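Local atomic coordinates of putative uncharacterized protein (Archaeoglobus fulgidus, PDB entry 3VU0), a protein that belongs to the AglB oligosaccharyltransferase family of archaea and is represented here by its C-terminal globular domain. Residues A[70-73]-A[74-77]; A[120-123]-A[124-128]; A[137-140]-A[141-145]. All coordinates share one frame; numbering follows the deposited sequence.

All three contacts lie at the surface, and each is local, formed within one continuous piece of chain. Contact 1 starts helix 73-83 with a serine cap, contact 2 covers the first turns of helix 121-128, and contact 3 is the pair of turns by which the chain leaves helix 132-138 on its way to strand 147-153. Their chemistry differs accordingly: a hydroxyl cap and two alanine methyls in contact 1, a lysine-aspartate salt bridge at the surface in contact 2, and a carbonyl oxygen that accepts two hydrogen bonds, with a bridging water, in contact 3. Contact 1 meets contact 3 through Glu73, whereas contact 2 touches the other two through its phenylalanines.

Contact 1. Residues A[70-73]-A[74-77]; sequences AQSE and EEAM
A first torsion of 69° sets the hydroxyl of Ser72 between its own backbone N and carbonyl carbon, and from there OG faces the opening turn of helix 73-83 and accepts the N-H of Glu75. Ser72 holds the N-cap position, and this is a classical serine cap: OG lies 3.2 Å from Glu75 N, and the N-H points at it fairly straight, at 161°. The methylenes of Glu75 pack against the same hydroxyl, with Glu75 CG 3.5 Å from Ser72 OG. A bend at chi2 (-61°) turns the carboxylate of Glu75 to a salt bridge with Lys78, further along the helix.

The carbonyl of the cap residue is used as well. Ser72 O receives Ala76 N at 3.1 Å, so side chain and backbone of one serine together bind two amides of the first turn. The next bond is shorter, with Met77 N 2.7 Å from Glu73 O. Met77, a selenomethionine, also lays its CG beside that oxygen, 3.2 Å from Glu73 O.

Under this polar edge two methyl groups meet, Ala70 CB and Ala76 CB, 4.1 Å apart, joining the chain just ahead of the cap to the buried side of the helix. Met132 of helix 132-138 packs against both alanines. Glu73, whose chain is extended beyond CG, leads away from the turn, and its two carboxylate oxygens accept from the backbone N-H groups of Thr145 and His146. The start of helix 73-83 is thereby tied to the loop that runs from helix 132-138 into strand 147-153, and Phe147 of that strand packs against the side chains of Glu73 and Met77.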
loop_
_atom_site.group_PDB
_atom_site.type_symbol
_atom_site.label_atom_id
_atom_site.label_comp_id
_atom_site.label_asym_id
_atom_site.label_seq_id
_atom_site.Cartn_x
_atom_site.Cartn_y
_atom_site.Cartn_z
ATOM N N ALA A 70 0.825 3.321 -9.735
ATOM C CA ALA A 70 1.852 3.207 -10.765
ATOM C C ALA A 70 1.649 1.924 -11.565
ATOM O O ALA A 70 1.271 0.892 -11.010
ATOM C CB ALA A 70 3.237 3.204 -10.127
ATOM N N GLN A 71 1.911 1.984 -12.868
ATOM C CA GLN A 71 1.749 0.809 -13.719
ATOM C C GLN A 71 3.058 0.104 -14.058
ATOM O O GLN A 71 3.056 -0.947 -14.698
ATOM C CB GLN A 71 1.018 1.191 -15.002
ATOM C CG GLN A 71 -0.398 1.679 -14.755
ATOM C CD GLN A 71 -1.100 2.045 -16.038
ATOM O OE1 GLN A 71 -1.352 1.190 -16.881
ATOM N NE2 GLN A 71 -1.408 3.325 -16.199
ATOM N N SER A 72 4.175 0.678 -13.631
ATOM C CA SER A 72 5.476 0.066 -13.880
ATOM C C SER A 72 6.319 0.179 -12.624
ATOM O O SER A 72 6.245 1.181 -11.912
ATOM C CB SER A 72 6.195 0.763 -15.039
ATOM O OG SER A 72 6.588 2.073 -14.681
ATOM N N GLU A 73 7.110 -0.854 -12.349
ATOM C CA GLU A 73 7.978 -0.852 -11.177
ATOM C C GLU A 73 8.954 0.310 -11.255
ATOM O O GLU A 73 9.338 0.889 -10.241
ATOM C CB GLU A 73 8.776 -2.154 -11.088
ATOM C CG GLU A 73 8.040 -3.308 -10.442
ATOM C CD GLU A 73 8.951 -4.493 -10.192
ATOM O OE1 GLU A 73 9.209 -5.263 -11.141
ATOM O OE2 GLU A 73 9.425 -4.641 -9.046
ATOM N N GLU A 74 9.354 0.640 -12.477
ATOM C CA GLU A 74 10.296 1.719 -12.707
ATOM C C GLU A 74 9.775 3.023 -12.116
ATOM O O GLU A 74 10.490 3.713 -11.390
ATOM C CB GLU A 74 10.539 1.869 -14.205
ATOM C CG GLU A 74 11.962 2.203 -14.562
ATOM C CD GLU A 74 12.258 1.923 -16.016
ATOM O OE1 GLU A 74 11.692 2.617 -16.885
ATOM O OE2 GLU A 74 13.051 0.999 -16.287
ATOM N N GLU A 75 8.527 3.358 -12.427
ATOM C CA GLU A 75 7.920 4.575 -11.906
ATOM C C GLU A 75 7.712 4.470 -10.401
ATOM O O GLU A 75 7.847 5.455 -9.676
ATOM C CB GLU A 75 6.579 4.839 -12.592
ATOM C CG GLU A 75 6.692 5.485 -13.961
ATOM C CD GLU A 75 7.356 6.847 -13.904
ATOM O OE1 GLU A 75 6.964 7.665 -13.046
ATOM O OE2 GLU A 75 8.267 7.102 -14.720
ATOM N N ALA A 76 7.390 3.269 -9.933
ATOM C CA ALA A 76 7.162 3.039 -8.511
ATOM C C ALA A 76 8.449 3.188 -7.701
ATOM O O ALA A 76 8.430 3.690 -6.579
ATOM C CB ALA A 76 6.576 1.650 -8.301
HETATM N N MSE A 77 9.568 2.756 -8.275
HETATM C CA MSE A 77 10.851 2.838 -7.585
HETATM C C MSE A 77 11.327 4.274 -7.376
HETATM O O MSE A 77 12.167 4.530 -6.522
HETATM C CB MSE A 77 11.909 2.034 -8.341
HETATM C CG MSE A 77 11.778 0.523 -8.164
HETATM SE SE MSE A 77 11.882 -0.036 -6.299
HETATM C CE MSE A 77 13.787 0.140 -6.018
#

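Contact 2. Residues A[120-123]-A[124-128]; sequences KNKE and IIDFF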
loop_
_atom_site.group_PDB
_atom_site.type_symbol
_atom_site.label_atom_id
_atom_site.label_comp_id
_atom_site.label_asym_id
_atom_site.label_seq_id
_atom_site.Cartn_x
_atom_site.Cartn_y
_atom_site.Cartn_z
ATOM N N LYS A 120 -15.885 4.280 -16.844
ATOM C CA LYS A 120 -16.833 3.172 -16.772
ATOM C C LYS A 120 -16.336 2.237 -15.679
ATOM O O LYS A 120 -15.136 2.188 -15.398
ATOM C CB LYS A 120 -16.887 2.419 -18.103
ATOM C CG LYS A 120 -17.535 3.206 -19.234
ATOM C CD LYS A 120 -17.671 2.349 -20.484
ATOM C CE LYS A 120 -18.496 3.051 -21.554
ATOM N NZ LYS A 120 -17.890 4.347 -21.972
ATOM N N ASN A 121 -17.243 1.486 -15.069
ATOM C CA ASN A 121 -16.841 0.576 -14.009
ATOM C C ASN A 121 -15.707 -0.344 -14.464
ATOM O O ASN A 121 -14.729 -0.515 -13.747
ATOM C CB ASN A 121 -18.030 -0.262 -13.539
ATOM C CG ASN A 121 -17.747 -0.996 -12.238
ATOM O OD1 ASN A 121 -17.536 -0.376 -11.192
ATOM N ND2 ASN A 121 -17.740 -2.323 -12.298
ATOM N N LYS A 122 -15.827 -0.926 -15.656
ATOM C CA LYS A 122 -14.785 -1.828 -16.136
ATOM C C LYS A 122 -13.466 -1.107 -16.409
ATOM O O LYS A 122 -12.397 -1.696 -16.266
ATOM C CB LYS A 122 -15.243 -2.583 -17.390
ATOM C CG LYS A 122 -14.245 -3.641 -17.852
ATOM C CD LYS A 122 -14.818 -4.511 -18.964
ATOM C CE LYS A 122 -13.762 -5.436 -19.529
ATOM N NZ LYS A 122 -12.715 -4.691 -20.295
ATOM N N GLU A 123 -13.527 0.161 -16.808
ATOM C CA GLU A 123 -12.295 0.907 -17.042
ATOM C C GLU A 123 -11.529 1.056 -15.716
ATOM O O GLU A 123 -10.297 1.058 -15.696
ATOM C CB GLU A 123 -12.593 2.287 -17.636
ATOM C CG GLU A 123 -13.242 2.229 -19.014
ATOM C CD GLU A 123 -13.463 3.605 -19.632
ATOM O OE1 GLU A 123 -13.990 4.491 -18.934
ATOM O OE2 GLU A 123 -13.119 3.795 -20.821
ATOM N N ILE A 124 -12.261 1.172 -14.614
ATOM C CA ILE A 124 -11.637 1.307 -13.297
ATOM C C ILE A 124 -10.990 -0.018 -12.908
ATOM O O ILE A 124 -9.867 -0.044 -12.408
ATOM C CB ILE A 124 -12.677 1.715 -12.223
ATOM C CG1 ILE A 124 -13.183 3.130 -12.513
ATOM C CG2 ILE A 124 -12.075 1.628 -10.821
ATOM C CD1 ILE A 124 -14.293 3.577 -11.584
ATOM N N ILE A 125 -11.701 -1.115 -13.151
ATOM C CA ILE A 125 -11.189 -2.452 -12.846
ATOM C C ILE A 125 -9.958 -2.750 -13.712
ATOM O O ILE A 125 -8.929 -3.211 -13.212
ATOM C CB ILE A 125 -12.276 -3.525 -13.105
ATOM C CG1 ILE A 125 -13.461 -3.304 -12.155
ATOM C CG2 ILE A 125 -11.694 -4.920 -12.917
ATOM C CD1 ILE A 125 -14.702 -4.119 -12.509
ATOM N N ASP A 126 -10.062 -2.482 -15.011
ATOM C CA ASP A 126 -8.937 -2.721 -15.909
ATOM C C ASP A 126 -7.720 -1.903 -15.474
ATOM O O ASP A 126 -6.597 -2.394 -15.519
ATOM C CB ASP A 126 -9.311 -2.383 -17.359
ATOM C CG ASP A 126 -10.343 -3.343 -17.937
ATOM O OD1 ASP A 126 -10.524 -4.450 -17.379
ATOM O OD2 ASP A 126 -10.967 -2.994 -18.961
ATOM N N PHE A 127 -7.944 -0.662 -15.055
ATOM C CA PHE A 127 -6.852 0.194 -14.585
ATOM C C PHE A 127 -6.221 -0.433 -13.332
ATOM O O PHE A 127 -4.998 -0.583 -13.242
ATOM C CB PHE A 127 -7.373 1.596 -14.251
ATOM C CG PHE A 127 -6.339 2.490 -13.620
ATOM C CD1 PHE A 127 -5.219 2.891 -14.335
ATOM C CD2 PHE A 127 -6.466 2.895 -12.297
ATOM C CE1 PHE A 127 -4.233 3.688 -13.735
ATOM C CE2 PHE A 127 -5.490 3.687 -11.690
ATOM C CZ PHE A 127 -4.371 4.083 -12.412
ATOM N N PHE A 128 -7.058 -0.806 -12.369
ATOM C CA PHE A 128 -6.565 -1.424 -11.137
ATOM C C PHE A 128 -5.684 -2.640 -11.416
ATOM O O PHE A 128 -4.633 -2.819 -10.793
ATOM C CB PHE A 128 -7.731 -1.859 -10.244
ATOM C CG PHE A 128 -7.312 -2.728 -9.091
ATOM C CD1 PHE A 128 -6.582 -2.196 -8.027
ATOM C CD2 PHE A 128 -7.594 -4.091 -9.096
ATOM C CE1 PHE A 128 -6.135 -3.012 -6.990
ATOM C CE2 PHE A 128 -7.150 -4.921 -8.060
ATOM C CZ PHE A 128 -6.419 -4.380 -7.009
#
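The carboxylate of Asp126 has Lys122 both over one face and at its edge. Lys122 O stands almost directly above the carboxyl carbon, 3.1 Å from Asp126 CG, and Lys122 CG lies over the same face. At the edge, Lys122 NZ comes to the syn lone pair of Asp126 OD2 at 2.8 Å, closing a salt bridge from one helical turn to the next. The lysine chain starts with CG opposite its backbone N (chi1 -174°), runs extended, and turns only at its last torsion to bring the ammonium to the acid.

A second carboxylate serves the helix start: Glu123, three residues on from the N-cap residue Lys120, returns a carboxylate oxygen to its N-H, with Glu123 OE1 2.8 Å from Lys120 N, met on the anti side and 24° out of plane. Farther on, the ring of Phe127 meets that of Tyr114, and Phe128 is edge-to-face with Phe105.

Chemically, the charge of Glu123, which takes up the N-H of Lys120, is probably favoured by the amino end of helix 121-128, while the salt bridge, lying at the surface, is probably weakened by solvent.

Contact 3. Residues A[137-140]-A[141-145]; sequences HVEN and ATNLT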
loop_
_atom_site.group_PDB
_atom_site.type_symbol
_atom_site.label_atom_id
_atom_site.label_comp_id
_atom_site.label_asym_id
_atom_site.label_seq_id
_atom_site.Cartn_x
_atom_site.Cartn_y
_atom_site.Cartn_z
ATOM N N HIS A 137 -0.543 -6.857 -3.664
ATOM C CA HIS A 137 -1.540 -7.561 -2.870
ATOM C C HIS A 137 -2.214 -8.748 -3.537
ATOM O O HIS A 137 -2.323 -9.811 -2.929
ATOM C CB HIS A 137 -2.620 -6.599 -2.374
ATOM C CG HIS A 137 -3.414 -7.148 -1.227
ATOM N ND1 HIS A 137 -3.101 -6.881 0.089
ATOM C CD2 HIS A 137 -4.447 -8.022 -1.200
ATOM C CE1 HIS A 137 -3.907 -7.570 0.878
ATOM N NE2 HIS A 137 -4.733 -8.272 0.121
ATOM N N VAL A 138 -2.668 -8.580 -4.776
ATOM C CA VAL A 138 -3.344 -9.676 -5.460
ATOM C C VAL A 138 -2.404 -10.763 -5.976
ATOM O O VAL A 138 -2.638 -11.943 -5.728
ATOM C CB VAL A 138 -4.215 -9.161 -6.636
ATOM C CG1 VAL A 138 -4.909 -10.338 -7.324
ATOM C CG2 VAL A 138 -5.260 -8.180 -6.117
ATOM N N GLU A 139 -1.341 -10.381 -6.680
ATOM C CA GLU A 139 -0.408 -11.375 -7.214
ATOM C C GLU A 139 0.713 -11.762 -6.251
ATOM O O GLU A 139 1.544 -12.607 -6.575
ATOM C CB GLU A 139 0.222 -10.881 -8.520
ATOM C CG GLU A 139 -0.773 -10.535 -9.615
ATOM C CD GLU A 139 -0.108 -10.409 -10.975
ATOM O OE1 GLU A 139 0.999 -9.836 -11.050
ATOM O OE2 GLU A 139 -0.696 -10.875 -11.972
ATOM N N ASN A 140 0.739 -11.144 -5.074
ATOM C CA ASN A 140 1.771 -11.436 -4.082
ATOM C C ASN A 140 3.180 -11.143 -4.601
ATOM O O ASN A 140 4.141 -11.832 -4.246
ATOM C CB ASN A 140 1.679 -12.899 -3.626
ATOM C CG ASN A 140 0.408 -13.187 -2.843
ATOM O OD1 ASN A 140 0.061 -12.459 -1.911
ATOM N ND2 ASN A 140 -0.288 -14.258 -3.214
ATOM N N ALA A 141 3.284 -10.116 -5.441
ATOM C CA ALA A 141 4.549 -9.673 -6.020
ATOM C C ALA A 141 5.289 -10.739 -6.820
ATOM O O ALA A 141 6.483 -10.594 -7.089
ATOM C CB ALA A 141 5.460 -9.126 -4.918
ATOM N N THR A 142 4.589 -11.797 -7.216
ATOM C CA THR A 142 5.221 -12.865 -7.981
ATOM C C THR A 142 5.756 -12.358 -9.320
ATOM O O THR A 142 6.692 -12.929 -9.879
ATOM C CB THR A 142 4.239 -14.026 -8.245
ATOM O OG1 THR A 142 3.090 -13.537 -8.950
ATOM C CG2 THR A 142 3.796 -14.654 -6.934
ATOM N N ASN A 143 5.163 -11.278 -9.823
ATOM C CA ASN A 143 5.576 -10.701 -11.098
ATOM C C ASN A 143 6.294 -9.362 -10.938
ATOM O O ASN A 143 6.241 -8.510 -11.824
ATOM C CB ASN A 143 4.356 -10.524 -12.004
ATOM C CG ASN A 143 3.744 -11.844 -12.421
ATOM O OD1 ASN A 143 2.588 -11.899 -12.837
ATOM N ND2 ASN A 143 4.522 -12.916 -12.324
ATOM N N LEU A 144 6.962 -9.177 -9.805
ATOM C CA LEU A 144 7.696 -7.943 -9.550
ATOM C C LEU A 144 9.164 -8.276 -9.331
ATOM O O LEU A 144 9.492 -9.320 -8.773
ATOM C CB LEU A 144 7.133 -7.227 -8.321
ATOM C CG LEU A 144 5.705 -6.694 -8.466
ATOM C CD1 LEU A 144 5.211 -6.155 -7.137
ATOM C CD2 LEU A 144 5.674 -5.612 -9.527
ATOM N N THR A 145 10.046 -7.391 -9.778
ATOM C CA THR A 145 11.480 -7.608 -9.634
ATOM C C THR A 145 12.065 -7.020 -8.356
ATOM O O THR A 145 12.961 -7.612 -7.756
ATOM C CB THR A 145 12.256 -7.011 -10.834
ATOM O OG1 THR A 145 11.959 -7.762 -12.016
ATOM C CG2 THR A 145 13.755 -7.049 -10.585
HETATM O O HOH W 1 3.048 -9.406 -9.247
#
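Two successive beta turns carry the chain out of helix 132-138: a type I' turn from Glu139 to Thr142, then a type I turn from Ala141 to Leu144 that overlaps it. Asn140 and Ala141 form the corner of the first and both adopt left-handed backbone conformations, with positive phi, so that the chain reverses immediately after the helix.

Glu139 O is the acceptor that closes the first turn and takes two bonds from Thr142. The backbone N of Thr142 lies 3.2 Å from Glu139 O, standing well above the plane of the carbonyl, while Thr142 OG1 donates to Glu139 O from 3.0 Å. Both donors come from the same face. With chi1 at 58° the threonine hydroxyl folds back over its own backbone, toward Glu139 O; the same rotation leaves the methyl tight against that oxygen, Thr142 CG2 3.1 Å from Glu139 O. A single residue thus grips the carbonyl through backbone and side chain together. The second turn is closed by Leu144 N, 3.1 Å from Ala141 O.

Around the turns, Asn140 OD1 accepts from Lys157, whose ammonium also reaches His137 O, linking the helix end to strand 156-161. Leu144 packs back on the helix against Met132, Lys135 and Leu136.

The side chains of Glu139 and Asn143 cross nearly at right angles, their carboxylate and amide planes 84° apart. Glu139 OE1 and Asn143 OD1 approach to 3.2 Å, but both are acceptors and form no bond. A water joins the two residues instead: it donates to Glu139 OE1 at 2.8 Å and accepts from Asn143 N, 2.9 Å from the water oxygen.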